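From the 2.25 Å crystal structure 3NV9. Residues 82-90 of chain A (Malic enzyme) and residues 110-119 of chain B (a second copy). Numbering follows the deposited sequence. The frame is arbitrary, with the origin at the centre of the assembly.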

# COMPACT_ATOMS: atom_id res chain seq x y z
N SER A 82 -9.43 10.50 -14.29
CA SER A 82 -8.04 10.59 -14.68
C SER A 82 -7.09 10.15 -13.55
O SER A 82 -5.88 9.92 -13.80
CB SER A 82 -7.67 12.00 -15.18
OG SER A 82 -7.55 12.90 -14.10
N SER A 83 -7.60 10.06 -12.32
CA SER A 83 -6.76 9.43 -11.26
C SER A 83 -6.29 8.00 -11.68
O SER A 83 -5.26 7.50 -11.20
CB SER A 83 -7.47 9.39 -9.89
OG SER A 83 -8.48 8.42 -9.92
N LEU A 84 -7.04 7.36 -12.56
CA LEU A 84 -6.80 5.97 -12.90
C LEU A 84 -5.58 5.82 -13.79
O LEU A 84 -4.98 4.74 -13.89
CB LEU A 84 -8.02 5.34 -13.56
CG LEU A 84 -9.18 4.78 -12.74
CD1 LEU A 84 -8.80 4.11 -11.44
CD2 LEU A 84 -10.13 5.87 -12.45
N PHE A 85 -5.19 6.90 -14.44
CA PHE A 85 -3.98 6.83 -15.21
C PHE A 85 -2.89 7.86 -14.82
O PHE A 85 -1.78 7.75 -15.31
CB PHE A 85 -4.28 6.84 -16.71
CG PHE A 85 -5.03 8.03 -17.17
CD1 PHE A 85 -6.40 7.97 -17.33
CD2 PHE A 85 -4.37 9.21 -17.44
CE1 PHE A 85 -7.15 9.08 -17.81
CE2 PHE A 85 -5.11 10.38 -17.90
CZ PHE A 85 -6.52 10.28 -18.08
N TYR A 86 -3.17 8.80 -13.92
CA TYR A 86 -2.11 9.74 -13.53
C TYR A 86 -1.42 9.23 -12.31
O TYR A 86 -0.50 9.88 -11.82
CB TYR A 86 -2.62 11.16 -13.26
CG TYR A 86 -2.88 11.93 -14.49
CD1 TYR A 86 -1.89 12.12 -15.46
CD2 TYR A 86 -4.11 12.51 -14.69
CE1 TYR A 86 -2.16 12.85 -16.61
CE2 TYR A 86 -4.40 13.22 -15.82
CZ TYR A 86 -3.43 13.40 -16.79
OH TYR A 86 -3.78 14.11 -17.91
N SER A 87 -1.88 8.10 -11.81
CA SER A 87 -1.34 7.49 -10.60
C SER A 87 -1.49 5.97 -10.70
O SER A 87 -2.22 5.49 -11.55
CB SER A 87 -2.09 8.03 -9.39
OG SER A 87 -3.25 7.29 -9.10
N LEU A 88 -0.86 5.21 -9.80
CA LEU A 88 -0.95 3.70 -9.75
C LEU A 88 -2.35 3.20 -9.56
O LEU A 88 -2.67 2.03 -9.90
CB LEU A 88 -0.07 3.15 -8.59
CG LEU A 88 -0.65 3.19 -7.15
CD1 LEU A 88 0.08 2.27 -6.20
CD2 LEU A 88 -0.70 4.57 -6.51
N ARG A 89 -3.24 4.07 -9.08
CA ARG A 89 -4.62 3.62 -8.76
C ARG A 89 -5.23 2.62 -9.78
O ARG A 89 -5.79 1.58 -9.40
CB ARG A 89 -5.57 4.81 -8.59
CG ARG A 89 -7.01 4.38 -8.27
CD ARG A 89 -7.95 5.61 -8.10
NE ARG A 89 -9.20 5.24 -7.41
CZ ARG A 89 -10.35 5.94 -7.37
NH1 ARG A 89 -10.46 7.16 -7.96
NH2 ARG A 89 -11.39 5.44 -6.69
N GLY A 90 -5.10 2.93 -11.06
CA GLY A 90 -5.65 2.06 -12.11
C GLY A 90 -5.19 0.63 -12.07
O GLY A 90 -5.89 -0.25 -12.59
N PRO B 110 -11.02 13.91 -2.83
CA PRO B 110 -10.29 12.81 -2.17
C PRO B 110 -9.22 12.06 -3.00
O PRO B 110 -8.09 11.97 -2.54
CB PRO B 110 -11.40 11.91 -1.63
CG PRO B 110 -12.62 12.78 -1.54
CD PRO B 110 -12.49 13.76 -2.67
N PRO B 111 -9.52 11.61 -4.25
CA PRO B 111 -8.43 11.07 -5.10
C PRO B 111 -7.45 12.15 -5.59
O PRO B 111 -6.36 11.86 -6.11
CB PRO B 111 -9.19 10.45 -6.28
CG PRO B 111 -10.35 11.33 -6.45
CD PRO B 111 -10.78 11.66 -5.02
N GLY B 112 -7.80 13.41 -5.40
CA GLY B 112 -6.96 14.46 -5.96
C GLY B 112 -5.53 14.52 -5.42
O GLY B 112 -4.64 15.08 -6.10
N GLY B 113 -5.31 13.96 -4.23
CA GLY B 113 -4.00 13.97 -3.58
C GLY B 113 -3.00 12.88 -3.93
O GLY B 113 -1.86 12.86 -3.45
N LEU B 114 -3.43 11.99 -4.82
CA LEU B 114 -2.67 10.88 -5.30
C LEU B 114 -1.33 11.22 -5.93
O LEU B 114 -0.34 10.52 -5.67
CB LEU B 114 -3.53 10.00 -6.26
CG LEU B 114 -4.59 9.16 -5.54
CD1 LEU B 114 -5.62 8.47 -6.49
CD2 LEU B 114 -3.94 8.16 -4.59
N GLY B 115 -1.29 12.26 -6.78
CA GLY B 115 -0.03 12.63 -7.39
C GLY B 115 0.98 12.97 -6.28
O GLY B 115 2.13 12.48 -6.28
N VAL B 116 0.57 13.83 -5.34
CA VAL B 116 1.46 14.30 -4.28
C VAL B 116 1.80 13.12 -3.36
O VAL B 116 2.97 12.90 -3.07
CB VAL B 116 0.83 15.50 -3.43
CG1 VAL B 116 1.66 15.77 -2.17
CG2 VAL B 116 0.85 16.77 -4.24
N MET B 117 0.79 12.35 -2.96
CA MET B 117 1.05 11.28 -1.97
C MET B 117 1.91 10.18 -2.57
O MET B 117 2.87 9.68 -1.88
CB MET B 117 -0.23 10.64 -1.39
CG MET B 117 -1.10 11.60 -0.65
SD MET B 117 -0.19 12.79 0.29
CE MET B 117 -1.02 14.20 -0.33
N GLU B 118 1.57 9.80 -3.81
CA GLU B 118 2.46 8.91 -4.59
C GLU B 118 3.91 9.47 -4.77
O GLU B 118 4.89 8.70 -4.68
CB GLU B 118 1.83 8.45 -5.92
CG GLU B 118 2.55 7.26 -6.50
CD GLU B 118 1.90 6.71 -7.75
OE1 GLU B 118 0.85 7.21 -8.20
OE2 GLU B 118 2.47 5.77 -8.28
N GLY B 119 4.06 10.79 -4.92
CA GLY B 119 5.43 11.35 -4.95
C GLY B 119 6.13 11.22 -3.60
O GLY B 119 7.31 10.95 -3.55
O HOH W 1 0.70 9.93 -9.32

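Two copies of malic enzyme meet here, burying 316 Å² between the stretches. The CA atoms of Ser A83 and Pro B111 lie 6.6 Å apart, and those of Ser A87 and Gly B115 lie 6.2 Å apart. The two chains therefore run in the same direction along the contact.

Pro B110 stays out of reach. Pro B111 points its CB toward chain A. Pro B111 CB lies 4.1 Å from Ser A83 CB and 3.9 Å from Arg A89 NH1, an oblique approach to the guanidinium. Arg A89 is held in place within its own chain: NH1 donates to Ser A83 OG at 3.1 Å. Gly B112 and Gly B113 make no contact.

Leu B114 lies in the helix and has the largest covered area, 65 Å². Leu B114 CD1 comes 4.0 Å from Ser A83 CB, 4.0 Å from Arg A89 CD and 3.7 Å from Ser A87 OG. The last is packing, not polar bonding. The Ser A87 hydroxyl is already used in its own chain. Ser A87 OG donates to Ser A83 O at 2.9 Å and accepts from Arg A89 N at 3.2 Å.

Gly B115 has no side chain, and the chains come close beside it. Val B116 and Met B117 do not reach chain A.

Glu B118 makes the one direct hydrogen bond across the stretches. Its side chain is extended, with chi1 and chi2 both t. Leu A88 N donates to Glu B118 OE1 at 3.1 Å, with an angle of 159°, so a carboxylate oxygen meets a backbone NH. Ser A87 CA lies 3.3 Å from Glu B118 OE1. Water 1 adds a bridge, donating to Glu B118 OE1 at 2.9 Å and to Tyr A86 O at 2.8 Å. Glu B118 OE2 is bonded elsewhere in the structure. Gly B119 is out of reach.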